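Local atomic coordinates of protein CT_858 (Chlamydia trachomatis, PDB entry 3DOR), a protein that probably acts as a serine-type endopeptidase, a secreted chlamydial protease that combines a PDZ domain with a peptidase family S41 domain. Residues B[84-89]-B[180-185]; B[116-121]-B[167-172]; B[110-115]-B[544-549]; B[126-131]-B[144-149]. All coordinates share one frame; numbering follows the deposited sequence.

Contact 1 (B[84-89]-B[180-185]). With SO4 (sulfate ion), chain L.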
loop_
_atom_site.group_PDB
_atom_site.type_symbol
_atom_site.label_atom_id
_atom_site.label_comp_id
_atom_site.label_asym_id
_atom_site.label_seq_id
_atom_site.Cartn_x
_atom_site.Cartn_y
_atom_site.Cartn_z
ATOM N N ALA B 84 -9.490 -23.858 11.674
ATOM C CA ALA B 84 -9.434 -25.086 12.463
ATOM C C ALA B 84 -7.965 -25.354 12.761
ATOM O O ALA B 84 -7.124 -25.220 11.883
ATOM C CB ALA B 84 -10.033 -26.241 11.678
ATOM N N TYR B 85 -7.661 -25.737 13.995
ATOM C CA TYR B 85 -6.279 -25.980 14.387
ATOM C C TYR B 85 -6.129 -27.083 15.424
ATOM O O TYR B 85 -6.916 -27.156 16.362
ATOM C CB TYR B 85 -5.692 -24.690 14.968
ATOM C CG TYR B 85 -4.279 -24.818 15.501
ATOM C CD1 TYR B 85 -3.186 -24.855 14.633
ATOM C CD2 TYR B 85 -4.035 -24.881 16.875
ATOM C CE1 TYR B 85 -1.880 -24.951 15.119
ATOM C CE2 TYR B 85 -2.737 -24.976 17.376
ATOM C CZ TYR B 85 -1.664 -25.011 16.490
ATOM O OH TYR B 85 -0.380 -25.105 16.972
ATOM N N LEU B 86 -5.119 -27.933 15.242
ATOM C CA LEU B 86 -4.798 -29.002 16.185
ATOM C C LEU B 86 -3.361 -28.742 16.640
ATOM O O LEU B 86 -2.461 -28.605 15.815
ATOM C CB LEU B 86 -4.925 -30.373 15.523
ATOM C CG LEU B 86 -6.389 -30.754 15.248
ATOM C CD1 LEU B 86 -6.481 -32.083 14.510
ATOM C CD2 LEU B 86 -7.130 -30.814 16.583
ATOM N N PRO B 87 -3.129 -28.674 17.965
ATOM C CA PRO B 87 -1.830 -28.416 18.599
ATOM C C PRO B 87 -0.715 -29.457 18.476
ATOM O O PRO B 87 -0.103 -29.844 19.479
ATOM C CB PRO B 87 -2.212 -28.167 20.049
ATOM C CG PRO B 87 -3.313 -29.160 20.248
ATOM C CD PRO B 87 -4.144 -29.004 18.984
ATOM N N TYR B 88 -0.439 -29.898 17.256
ATOM C CA TYR B 88 0.625 -30.872 17.032
ATOM C C TYR B 88 1.500 -30.486 15.855
ATOM O O TYR B 88 1.122 -29.649 15.037
ATOM C CB TYR B 88 0.044 -32.257 16.776
ATOM C CG TYR B 88 -0.947 -32.669 17.823
ATOM C CD1 TYR B 88 -2.313 -32.444 17.640
ATOM C CD2 TYR B 88 -0.523 -33.239 19.018
ATOM C CE1 TYR B 88 -3.234 -32.779 18.630
ATOM C CE2 TYR B 88 -1.433 -33.578 20.016
ATOM C CZ TYR B 88 -2.784 -33.341 19.818
ATOM O OH TYR B 88 -3.675 -33.640 20.817
ATOM N N THR B 89 2.684 -31.082 15.791
ATOM C CA THR B 89 3.593 -30.818 14.692
ATOM C C THR B 89 4.215 -32.133 14.254
ATOM O O THR B 89 4.773 -32.875 15.059
ATOM C CB THR B 89 4.717 -29.837 15.085
ATOM O OG1 THR B 89 4.143 -28.615 15.578
ATOM C CG2 THR B 89 5.584 -29.523 13.866
ATOM N N VAL B 180 -6.252 -41.996 18.865
ATOM C CA VAL B 180 -6.476 -40.851 19.726
ATOM C C VAL B 180 -7.513 -39.911 19.145
ATOM O O VAL B 180 -7.299 -39.283 18.106
ATOM C CB VAL B 180 -5.154 -40.088 19.977
ATOM C CG1 VAL B 180 -5.380 -38.929 20.947
ATOM C CG2 VAL B 180 -4.123 -41.044 20.540
ATOM N N ARG B 181 -8.649 -39.834 19.827
ATOM C CA ARG B 181 -9.738 -38.979 19.403
ATOM C C ARG B 181 -9.386 -37.574 19.868
ATOM O O ARG B 181 -9.146 -37.330 21.055
ATOM C CB ARG B 181 -11.056 -39.453 20.029
ATOM C CG ARG B 181 -12.322 -38.877 19.388
ATOM C CD ARG B 181 -12.421 -39.224 17.903
ATOM N NE ARG B 181 -13.718 -38.865 17.326
ATOM C CZ ARG B 181 -14.008 -38.919 16.027
ATOM N NH1 ARG B 181 -13.096 -39.316 15.149
ATOM N NH2 ARG B 181 -15.216 -38.570 15.600
ATOM N N VAL B 182 -9.337 -36.656 18.913
ATOM C CA VAL B 182 -8.998 -35.274 19.193
ATOM C C VAL B 182 -10.062 -34.317 18.643
ATOM O O VAL B 182 -10.813 -34.669 17.733
ATOM C CB VAL B 182 -7.604 -34.961 18.591
ATOM C CG1 VAL B 182 -7.519 -33.523 18.156
ATOM C CG2 VAL B 182 -6.528 -35.260 19.624
ATOM N N LYS B 183 -10.132 -33.112 19.200
ATOM C CA LYS B 183 -11.111 -32.135 18.737
ATOM C C LYS B 183 -10.487 -30.880 18.129
ATOM O O LYS B 183 -9.665 -30.214 18.763
ATOM C CB LYS B 183 -12.038 -31.711 19.877
ATOM C CG LYS B 183 -13.094 -30.721 19.423
ATOM C CD LYS B 183 -13.935 -30.187 20.569
ATOM C CE LYS B 183 -15.066 -29.310 20.031
ATOM N NZ LYS B 183 -15.822 -28.614 21.110
ATOM N N TRP B 184 -10.888 -30.557 16.904
ATOM C CA TRP B 184 -10.384 -29.365 16.239
ATOM C C TRP B 184 -10.672 -28.122 17.066
ATOM O O TRP B 184 -11.744 -27.986 17.667
ATOM C CB TRP B 184 -11.050 -29.158 14.875
ATOM C CG TRP B 184 -10.566 -30.030 13.762
ATOM C CD1 TRP B 184 -11.203 -31.112 13.236
ATOM C CD2 TRP B 184 -9.354 -29.873 13.011
ATOM N NE1 TRP B 184 -10.468 -31.637 12.203
ATOM C CE2 TRP B 184 -9.328 -30.896 12.043
ATOM C CE3 TRP B 184 -8.290 -28.960 13.060
ATOM C CZ2 TRP B 184 -8.278 -31.041 11.128
ATOM C CZ3 TRP B 184 -7.247 -29.098 12.151
ATOM C CH2 TRP B 184 -7.250 -30.133 11.197
ATOM N N ARG B 185 -9.705 -27.215 17.096
ATOM C CA ARG B 185 -9.877 -25.947 17.783
ATOM C C ARG B 185 -10.479 -25.108 16.657
ATOM O O ARG B 185 -9.781 -24.730 15.714
ATOM C CB ARG B 185 -8.524 -25.395 18.225
ATOM C CG ARG B 185 -8.394 -25.275 19.731
ATOM C CD ARG B 185 -7.400 -26.252 20.338
ATOM N NE ARG B 185 -6.264 -25.528 20.897
ATOM C CZ ARG B 185 -5.359 -26.049 21.721
ATOM N NH1 ARG B 185 -5.447 -27.314 22.102
ATOM N NH2 ARG B 185 -4.353 -25.303 22.155
HETATM S S SO4 L . -8.430 -29.329 23.734
HETATM O O1 SO4 L . -8.370 -30.392 24.824
HETATM O O2 SO4 L . -8.866 -28.020 24.352
HETATM O O3 SO4 L . -7.074 -29.121 23.089
HETATM O O4 SO4 L . -9.406 -29.834 22.683
#
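Two backbone hydrogen bonds close an antiparallel pair between Tyr85 and Arg185. Tyr85 N gives its hydrogen to Arg185 O at 2.9 Å, in the carbonyl plane and on a lone pair; the return bond, from Arg185 N to Tyr85 O, is also 2.9 Å but reaches its oxygen from above the carbonyl plane. Ala84 CA adds a CA-H...O contact to Arg185 O. Beyond this pair the chains diverge, and an inverse gamma turn is centred on Pro87.

The apolar part is built on Trp184. Leu86, its CG anti to the carbonyl carbon (chi1 -71°), crosses the indole at about a right angle and sets CD1 over the six-membered ring, 3.7 Å from the centroid and almost on the normal, a CH-pi contact. Ala84 CB packs against Trp184 CE3 at 3.5 Å. Farther along, Tyr88 and Val182 meet tip to tip, OH to CG2 at 3.5 Å.

The chain of Arg185, bent at chi2 and chi3, places one face of its guanidinium over the Pro87 ring, Pro87 CG being 3.4 Å from Arg185 NH1. At the edge, NH1 makes a weak hydrogen bond to O3 of a sulfate, probably from the crystallisation liquor.

The pair joins strands 83-92 and 177-187 of the PDZ domain's antiparallel sheet; Leu86 and Trp184 also touch Thr166 of strand 165-171, and Tyr88 packs on Ile103 of strand 98-103.

Contact 2 (B[116-121]-B[167-172])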
loop_
_atom_site.group_PDB
_atom_site.type_symbol
_atom_site.label_atom_id
_atom_site.label_comp_id
_atom_site.label_asym_id
_atom_site.label_seq_id
_atom_site.Cartn_x
_atom_site.Cartn_y
_atom_site.Cartn_z
ATOM N N LEU B 116 2.429 -41.037 12.923
ATOM C CA LEU B 116 1.057 -40.745 12.544
ATOM C C LEU B 116 0.709 -41.693 11.406
ATOM O O LEU B 116 1.383 -41.710 10.372
ATOM C CB LEU B 116 0.913 -39.296 12.070
ATOM C CG LEU B 116 -0.478 -38.908 11.552
ATOM C CD1 LEU B 116 -1.526 -39.220 12.615
ATOM C CD2 LEU B 116 -0.508 -37.426 11.191
ATOM N N LEU B 117 -0.340 -42.484 11.599
ATOM C CA LEU B 117 -0.750 -43.442 10.579
ATOM C C LEU B 117 -1.967 -43.016 9.766
ATOM O O LEU B 117 -1.925 -43.008 8.534
ATOM C CB LEU B 117 -1.024 -44.805 11.223
ATOM C CG LEU B 117 0.193 -45.488 11.860
ATOM C CD1 LEU B 117 -0.245 -46.797 12.506
ATOM C CD2 LEU B 117 1.267 -45.747 10.797
ATOM N N GLU B 118 -3.042 -42.656 10.453
ATOM C CA GLU B 118 -4.271 -42.284 9.773
ATOM C C GLU B 118 -4.977 -41.099 10.416
ATOM O O GLU B 118 -4.671 -40.697 11.540
ATOM C CB GLU B 118 -5.243 -43.480 9.758
ATOM C CG GLU B 118 -4.589 -44.855 9.545
ATOM C CD GLU B 118 -5.582 -46.025 9.654
ATOM O OE1 GLU B 118 -6.472 -45.980 10.534
ATOM O OE2 GLU B 118 -5.460 -47.001 8.870
ATOM N N VAL B 119 -5.934 -40.554 9.675
ATOM C CA VAL B 119 -6.763 -39.449 10.129
ATOM C C VAL B 119 -8.181 -39.842 9.707
ATOM O O VAL B 119 -8.528 -39.774 8.528
ATOM C CB VAL B 119 -6.358 -38.120 9.457
ATOM C CG1 VAL B 119 -7.236 -36.987 9.966
ATOM C CG2 VAL B 119 -4.890 -37.819 9.745
ATOM N N ASP B 120 -8.980 -40.283 10.675
ATOM C CA ASP B 120 -10.355 -40.718 10.428
ATOM C C ASP B 120 -10.425 -41.968 9.564
ATOM O O ASP B 120 -11.282 -42.078 8.686
ATOM C CB ASP B 120 -11.176 -39.609 9.766
ATOM C CG ASP B 120 -11.452 -38.457 10.702
ATOM O OD1 ASP B 120 -11.765 -38.721 11.882
ATOM O OD2 ASP B 120 -11.368 -37.292 10.257
ATOM N N GLY B 121 -9.519 -42.906 9.815
ATOM C CA GLY B 121 -9.512 -44.146 9.063
ATOM C C GLY B 121 -8.754 -44.078 7.758
ATOM O O GLY B 121 -8.482 -45.109 7.144
ATOM N N THR B 167 -10.240 -38.671 14.595
ATOM C CA THR B 167 -9.369 -39.654 15.214
ATOM C C THR B 167 -8.019 -39.774 14.534
ATOM O O THR B 167 -7.928 -39.898 13.316
ATOM C CB THR B 167 -10.037 -41.036 15.237
ATOM O OG1 THR B 167 -11.250 -40.955 15.992
ATOM C CG2 THR B 167 -9.124 -42.067 15.879
ATOM N N LEU B 168 -6.967 -39.740 15.342
ATOM C CA LEU B 168 -5.614 -39.858 14.829
ATOM C C LEU B 168 -5.094 -41.241 15.191
ATOM O O LEU B 168 -5.017 -41.585 16.370
ATOM C CB LEU B 168 -4.714 -38.794 15.461
ATOM C CG LEU B 168 -5.169 -37.336 15.361
ATOM C CD1 LEU B 168 -4.159 -36.446 16.068
ATOM C CD2 LEU B 168 -5.304 -36.932 13.907
ATOM N N LYS B 169 -4.766 -42.048 14.186
ATOM C CA LYS B 169 -4.231 -43.367 14.472
ATOM C C LYS B 169 -2.712 -43.244 14.470
ATOM O O LYS B 169 -2.112 -42.814 13.485
ATOM C CB LYS B 169 -4.663 -44.394 13.427
ATOM C CG LYS B 169 -4.242 -45.808 13.806
ATOM C CD LYS B 169 -4.631 -46.839 12.745
ATOM C CE LYS B 169 -4.273 -48.247 13.208
ATOM N NZ LYS B 169 -4.716 -49.301 12.249
ATOM N N ILE B 170 -2.098 -43.632 15.575
ATOM C CA ILE B 170 -0.656 -43.542 15.712
ATOM C C ILE B 170 -0.042 -44.884 16.089
ATOM O O ILE B 170 -0.744 -45.811 16.506
ATOM C CB ILE B 170 -0.305 -42.551 16.822
ATOM C CG1 ILE B 170 -0.839 -43.089 18.157
ATOM C CG2 ILE B 170 -0.943 -41.198 16.530
ATOM C CD1 ILE B 170 -0.353 -42.352 19.377
ATOM N N ARG B 171 1.270 -44.993 15.925
ATOM C CA ARG B 171 1.964 -46.201 16.333
ATOM C C ARG B 171 3.087 -45.798 17.268
ATOM O O ARG B 171 3.840 -44.874 16.979
ATOM C CB ARG B 171 2.549 -46.971 15.149
ATOM C CG ARG B 171 3.456 -48.115 15.622
ATOM C CD ARG B 171 3.495 -49.277 14.657
ATOM N NE ARG B 171 3.913 -48.856 13.332
ATOM C CZ ARG B 171 3.259 -49.168 12.221
ATOM N NH1 ARG B 171 2.157 -49.913 12.297
ATOM N NH2 ARG B 171 3.699 -48.721 11.045
ATOM N N ARG B 172 3.183 -46.486 18.399
ATOM C CA ARG B 172 4.221 -46.205 19.377
ATOM C C ARG B 172 5.521 -46.764 18.849
ATOM O O ARG B 172 5.520 -47.653 17.989
ATOM C CB ARG B 172 3.911 -46.885 20.707
ATOM C CG ARG B 172 2.586 -46.500 21.324
ATOM C CD ARG B 172 2.467 -45.007 21.549
ATOM N NE ARG B 172 1.427 -44.730 22.531
ATOM C CZ ARG B 172 1.026 -43.516 22.889
ATOM N NH1 ARG B 172 1.581 -42.439 22.339
ATOM N NH2 ARG B 172 0.067 -43.386 23.802
HETATM O O HOH W 1 -7.676 -42.557 12.112
#
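The guanidinium of Arg171 has Leu117 over one face, CD1 lying 3.9 Å above the plane, offset toward the rim. The carboxylate of Asp120 is met from above its plane: Thr167 N donates to Asp120 OD1 at 3.1 Å, while Asp120 OD2 bonds the hydroxyl of Thr166.

Between the strands runs an antiparallel ladder interrupted by a classic beta bulge, in which Leu117 and Glu118 both face Lys169. Lys169 O accepts two hydrogens, from Leu117 N at 2.6 Å, nearly along the C=O axis, and from Glu118 N at 3.2 Å on a lone pair. Lys169 N answers to Glu118 O, and Asp120 N bonds Thr167 O at 2.9 Å. A water bridges that Thr167 O to Gly121 N.

Leu116, Val119, Leu168 and Ile170 share one face, near Phe100 and Val127. On the other, the extended chains of Glu118 and Lys169 lie alongside, pointing the same way, with Glu118 OE1 3.0 Å from Lys169 CD.

Glu118 OE1 is 4.1 Å from Lys169 NZ, too far for a salt bridge, so their attraction is probably loose. Main-chain hydrogen bonds, extended at one end by the Asp120 carboxylate, hold the strands together, and doubly gripped Lys169 O fixes the bulge.

Contact 3 (B[110-115]-B[544-549])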
loop_
_atom_site.group_PDB
_atom_site.type_symbol
_atom_site.label_atom_id
_atom_site.label_comp_id
_atom_site.label_asym_id
_atom_site.label_seq_id
_atom_site.Cartn_x
_atom_site.Cartn_y
_atom_site.Cartn_z
ATOM N N ILE B 110 -0.803 -38.666 22.950
ATOM C CA ILE B 110 0.222 -38.588 21.919
ATOM C C ILE B 110 1.568 -38.125 22.474
ATOM O O ILE B 110 1.641 -37.139 23.202
ATOM C CB ILE B 110 -0.226 -37.640 20.790
ATOM C CG1 ILE B 110 -1.512 -38.187 20.162
ATOM C CG2 ILE B 110 0.885 -37.485 19.744
ATOM C CD1 ILE B 110 -2.204 -37.244 19.198
ATOM N N ARG B 111 2.626 -38.862 22.147
ATOM C CA ARG B 111 3.977 -38.517 22.593
ATOM C C ARG B 111 4.856 -38.166 21.403
ATOM O O ARG B 111 4.604 -38.600 20.273
ATOM C CB ARG B 111 4.670 -39.691 23.291
ATOM C CG ARG B 111 4.002 -40.291 24.506
ATOM C CD ARG B 111 4.993 -41.253 25.163
ATOM N NE ARG B 111 4.335 -42.396 25.786
ATOM C CZ ARG B 111 4.127 -43.563 25.184
ATOM N NH1 ARG B 111 4.526 -43.765 23.938
ATOM N NH2 ARG B 111 3.511 -44.531 25.831
ATOM N N VAL B 112 5.902 -37.388 21.663
ATOM C CA VAL B 112 6.858 -37.051 20.617
ATOM C C VAL B 112 7.455 -38.405 20.255
ATOM O O VAL B 112 7.772 -39.193 21.143
ATOM C CB VAL B 112 7.986 -36.143 21.158
ATOM C CG1 VAL B 112 9.172 -36.148 20.200
ATOM C CG2 VAL B 112 7.462 -34.739 21.364
ATOM N N GLY B 113 7.599 -38.685 18.968
ATOM C CA GLY B 113 8.161 -39.960 18.568
ATOM C C GLY B 113 7.124 -40.918 17.999
ATOM O O GLY B 113 7.483 -41.911 17.358
ATOM N N ASP B 114 5.848 -40.636 18.254
ATOM C CA ASP B 114 4.745 -41.453 17.747
ATOM C C ASP B 114 4.698 -41.279 16.242
ATOM O O ASP B 114 5.010 -40.197 15.724
ATOM C CB ASP B 114 3.401 -40.973 18.299
ATOM C CG ASP B 114 3.205 -41.298 19.758
ATOM O OD1 ASP B 114 2.284 -40.699 20.363
ATOM O OD2 ASP B 114 3.953 -42.141 20.297
ATOM N N GLU B 115 4.293 -42.329 15.539
ATOM C CA GLU B 115 4.179 -42.247 14.093
ATOM C C GLU B 115 2.709 -42.007 13.789
ATOM O O GLU B 115 1.840 -42.682 14.349
ATOM C CB GLU B 115 4.626 -43.550 13.419
ATOM C CG GLU B 115 4.696 -43.414 11.902
ATOM C CD GLU B 115 4.868 -44.737 11.165
ATOM O OE1 GLU B 115 5.218 -45.754 11.800
ATOM O OE2 GLU B 115 4.660 -44.752 9.933
ATOM N N ARG B 544 12.801 -39.040 15.411
ATOM C CA ARG B 544 12.135 -39.720 16.515
ATOM C C ARG B 544 12.179 -38.991 17.858
ATOM O O ARG B 544 11.133 -38.741 18.453
ATOM C CB ARG B 544 12.652 -41.153 16.682
ATOM C CG ARG B 544 11.828 -41.941 17.701
ATOM C CD ARG B 544 12.029 -43.454 17.615
ATOM N NE ARG B 544 11.628 -44.019 16.324
ATOM C CZ ARG B 544 12.475 -44.318 15.338
ATOM N NH1 ARG B 544 13.777 -44.108 15.484
ATOM N NH2 ARG B 544 12.018 -44.845 14.209
ATOM N N TYR B 545 13.364 -38.637 18.341
ATOM C CA TYR B 545 13.434 -37.945 19.625
ATOM C C TYR B 545 14.072 -36.554 19.537
ATOM O O TYR B 545 14.618 -36.038 20.510
ATOM C CB TYR B 545 14.160 -38.831 20.649
ATOM C CG TYR B 545 13.428 -40.143 20.923
ATOM C CD1 TYR B 545 14.130 -41.320 21.188
ATOM C CD2 TYR B 545 12.032 -40.208 20.882
ATOM C CE1 TYR B 545 13.457 -42.534 21.397
ATOM C CE2 TYR B 545 11.352 -41.411 21.092
ATOM C CZ TYR B 545 12.069 -42.569 21.345
ATOM O OH TYR B 545 11.394 -43.757 21.532
ATOM N N LYS B 546 13.991 -35.956 18.356
ATOM C CA LYS B 546 14.511 -34.614 18.124
ATOM C C LYS B 546 15.987 -34.390 18.416
ATOM O O LYS B 546 16.381 -33.271 18.738
ATOM C CB LYS B 546 13.685 -33.614 18.931
ATOM C CG LYS B 546 12.253 -33.542 18.464
ATOM C CD LYS B 546 11.300 -33.188 19.590
ATOM C CE LYS B 546 11.373 -31.737 19.966
ATOM N NZ LYS B 546 10.226 -31.398 20.855
ATOM N N GLY B 547 16.798 -35.436 18.290
ATOM C CA GLY B 547 18.219 -35.297 18.551
ATOM C C GLY B 547 19.051 -34.964 17.323
ATOM O O GLY B 547 20.089 -34.317 17.441
ATOM N N TYR B 548 18.600 -35.403 16.150
ATOM C CA TYR B 548 19.313 -35.160 14.895
ATOM C C TYR B 548 20.798 -35.479 15.027
ATOM O O TYR B 548 21.644 -34.810 14.416
ATOM C CB TYR B 548 19.154 -33.699 14.453
ATOM C CG TYR B 548 17.719 -33.248 14.341
ATOM C CD1 TYR B 548 17.040 -32.759 15.453
ATOM C CD2 TYR B 548 17.018 -33.379 13.141
ATOM C CE1 TYR B 548 15.699 -32.417 15.387
ATOM C CE2 TYR B 548 15.662 -33.041 13.055
ATOM C CZ TYR B 548 15.012 -32.566 14.187
ATOM O OH TYR B 548 13.669 -32.279 14.135
ATOM N N SER B 549 21.123 -36.502 15.809
ATOM C CA SER B 549 22.520 -36.841 16.013
ATOM C C SER B 549 23.162 -37.398 14.760
ATOM O O SER B 549 24.340 -37.165 14.517
ATOM C CB SER B 549 22.682 -37.814 17.202
ATOM O OG SER B 549 22.066 -39.062 16.951
#
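Val112 has CG1 anti to its backbone N (chi1 163°), which directs this methyl at the opposing loop, and Lys546, bent at chi3 (75°), brings its methylene chain across it at about a right angle. Val112 CG1 meets Lys546 CD at 3.7 Å and Arg544 O at the same distance of 3.7 Å. Beyond that point the amino group of Lys546 bonds the carbonyl of Val101.

Gly113 supplies the backbone side of the contact. Having no side chain, it lets the backbone come close: its CA lies 3.2 Å from Arg544 O and 4.3 Å from Tyr545 CE2. The edge of the tyrosine ring faces Val112 O, and Arg544 CG packs over one ring face. No hydrogen bond links the two segments.

Residues 111-114 form a type II beta turn closed by Asp114 N to Arg111 O, 3.1 Å. Asp114 OD1 fastens the turn a second time, accepting from Arg111 N at 2.6 Å, and it also forms a salt bridge with Arg172.

This is surface packing between a PDZ-domain turn, which lies between strands 98-103 and 115-119, and the loop linking helix 540-544 to helix 549-564, with Tyr548 at the N-cap of the latter.

Contact 4 (B[126-131]-B[144-149]). With SO4 (sulfate ion), chain M.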
loop_
_atom_site.group_PDB
_atom_site.type_symbol
_atom_site.label_atom_id
_atom_site.label_comp_id
_atom_site.label_asym_id
_atom_site.label_seq_id
_atom_site.Cartn_x
_atom_site.Cartn_y
_atom_site.Cartn_z
ATOM N N ASP B 126 -3.093 -40.196 2.030
ATOM C CA ASP B 126 -4.313 -39.847 1.306
ATOM C C ASP B 126 -4.875 -38.520 1.779
ATOM O O ASP B 126 -5.340 -37.716 0.980
ATOM C CB ASP B 126 -5.380 -40.934 1.461
ATOM C CG ASP B 126 -4.936 -42.266 0.901
ATOM O OD1 ASP B 126 -4.096 -42.279 -0.026
ATOM O OD2 ASP B 126 -5.440 -43.299 1.380
ATOM N N VAL B 127 -4.840 -38.298 3.085
ATOM C CA VAL B 127 -5.337 -37.051 3.642
ATOM C C VAL B 127 -4.517 -35.896 3.074
ATOM O O VAL B 127 -5.068 -34.877 2.667
ATOM C CB VAL B 127 -5.231 -37.053 5.181
ATOM C CG1 VAL B 127 -5.718 -35.729 5.748
ATOM C CG2 VAL B 127 -6.054 -38.202 5.743
ATOM N N LEU B 128 -3.200 -36.069 3.039
ATOM C CA LEU B 128 -2.318 -35.040 2.511
ATOM C C LEU B 128 -2.614 -34.730 1.052
ATOM O O LEU B 128 -2.639 -33.566 0.661
ATOM C CB LEU B 128 -0.852 -35.459 2.665
ATOM C CG LEU B 128 -0.263 -35.205 4.054
ATOM C CD1 LEU B 128 1.141 -35.782 4.153
ATOM C CD2 LEU B 128 -0.242 -33.702 4.320
ATOM N N ALA B 129 -2.841 -35.769 0.252
ATOM C CA ALA B 129 -3.135 -35.592 -1.163
ATOM C C ALA B 129 -4.358 -34.706 -1.370
ATOM O O ALA B 129 -4.438 -33.966 -2.349
ATOM C CB ALA B 129 -3.355 -36.946 -1.831
ATOM N N THR B 130 -5.323 -34.785 -0.459
ATOM C CA THR B 130 -6.503 -33.950 -0.595
ATOM C C THR B 130 -6.082 -32.491 -0.426
ATOM O O THR B 130 -6.793 -31.577 -0.839
ATOM C CB THR B 130 -7.572 -34.268 0.479
ATOM O OG1 THR B 130 -7.106 -33.843 1.765
ATOM C CG2 THR B 130 -7.872 -35.754 0.522
ATOM N N LEU B 131 -4.911 -32.277 0.168
ATOM C CA LEU B 131 -4.420 -30.924 0.405
ATOM C C LEU B 131 -3.474 -30.393 -0.667
ATOM O O LEU B 131 -3.057 -29.238 -0.614
ATOM C CB LEU B 131 -3.738 -30.858 1.776
ATOM C CG LEU B 131 -4.660 -31.247 2.936
ATOM C CD1 LEU B 131 -3.862 -31.317 4.238
ATOM C CD2 LEU B 131 -5.786 -30.233 3.050
ATOM N N SER B 144 5.887 -30.839 2.082
ATOM C CA SER B 144 5.984 -30.084 3.324
ATOM C C SER B 144 5.008 -28.921 3.352
ATOM O O SER B 144 4.459 -28.598 4.395
ATOM C CB SER B 144 7.409 -29.571 3.525
ATOM O OG SER B 144 8.300 -30.654 3.697
ATOM N N ALA B 145 4.789 -28.283 2.209
ATOM C CA ALA B 145 3.855 -27.168 2.182
ATOM C C ALA B 145 2.464 -27.698 2.567
ATOM O O ALA B 145 1.716 -27.036 3.286
ATOM C CB ALA B 145 3.833 -26.521 0.787
ATOM N N ALA B 146 2.135 -28.903 2.106
ATOM C CA ALA B 146 0.843 -29.516 2.418
ATOM C C ALA B 146 0.778 -29.920 3.886
ATOM O O ALA B 146 -0.259 -29.782 4.544
ATOM C CB ALA B 146 0.616 -30.739 1.537
ATOM N N LEU B 147 1.892 -30.430 4.397
ATOM C CA LEU B 147 1.956 -30.851 5.789
ATOM C C LEU B 147 1.659 -29.674 6.716
ATOM O O LEU B 147 0.994 -29.843 7.738
ATOM C CB LEU B 147 3.342 -31.403 6.111
ATOM C CG LEU B 147 3.440 -32.747 6.830
ATOM C CD1 LEU B 147 4.781 -32.807 7.542
ATOM C CD2 LEU B 147 2.303 -32.924 7.828
ATOM N N ARG B 148 2.154 -28.487 6.360
ATOM C CA ARG B 148 1.928 -27.285 7.165
ATOM C C ARG B 148 0.448 -27.086 7.428
ATOM O O ARG B 148 0.053 -26.613 8.497
ATOM C CB ARG B 148 2.433 -26.022 6.453
ATOM C CG ARG B 148 3.937 -25.826 6.377
ATOM C CD ARG B 148 4.231 -24.383 5.962
ATOM N NE ARG B 148 3.634 -23.447 6.914
ATOM C CZ ARG B 148 3.663 -22.122 6.807
ATOM N NH1 ARG B 148 4.263 -21.548 5.773
ATOM N NH2 ARG B 148 3.101 -21.366 7.743
ATOM N N THR B 149 -0.372 -27.437 6.442
ATOM C CA THR B 149 -1.814 -27.262 6.566
ATOM C C THR B 149 -2.573 -28.466 7.139
ATOM O O THR B 149 -3.770 -28.369 7.426
ATOM C CB THR B 149 -2.423 -26.884 5.201
ATOM O OG1 THR B 149 -2.332 -28.000 4.309
ATOM C CG2 THR B 149 -1.660 -25.705 4.591
HETATM S S SO4 M . 4.721 -22.955 10.230
HETATM O O1 SO4 M . 4.708 -23.563 11.606
HETATM O O2 SO4 M . 4.052 -21.621 10.289
HETATM O O3 SO4 M . 6.118 -22.763 9.734
HETATM O O4 SO4 M . 3.992 -23.906 9.319
#
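Leu128 and Leu131, one helical turn apart, meet the second helix with their side chains. Leu128 CD2 sits 4.2 Å from Ala146 CB and 3.9 Å from Leu147 CA, so it lies against the helix backbone as much as against side chains. Leu131 slides past Thr149 in the opposite direction, its CD1 3.7 Å from Thr149 OG1, and its CB packs on Ala146 CB.

Behind this layer, Thr149 turns its hydroxyl inward to its own helix: OG1 occupies the crowded position between backbone N and carbonyl carbon (chi1 68°) and donates to Ala146 O at 2.7 Å, on a lone pair. That bond satisfies the hydroxyl beside an apolar partner and fixes its rotation. On the outer side, away from the contact, Arg148 NE makes a very short hydrogen bond to a sulfate, probably from the crystallisation liquor, which Ile255 N also binds.

The contact packs the end of helix 124-130 against helix 140-150 within the PDZ domain; Leu128 and Leu147 both rest on Phe98 of strand 98-103.

Contacts 1, 2 and 4 lie wholly within the PDZ domain, whereas contact 3 ties a turn of that domain to a distant C-terminal part of the chain. Contacts 1 and 2, with centres 12 Å apart, share a sheet in which strands 165-171 and 177-187 are neighbours; Arg181 NH1 reaches Thr167 OG1 at 2.6 Å. Contact 3 adjoins contact 2 where Ile170 CB packs on Glu115 O at 3.3 Å, and touches contact 1 where Ile110 packs on Tyr88 and Val180. Helix 124-130 of contact 4 meets the sheet of contact 2 through Val127 and Val119, while contacts 3 and 4 stay about 11 Å apart at their nearest atoms.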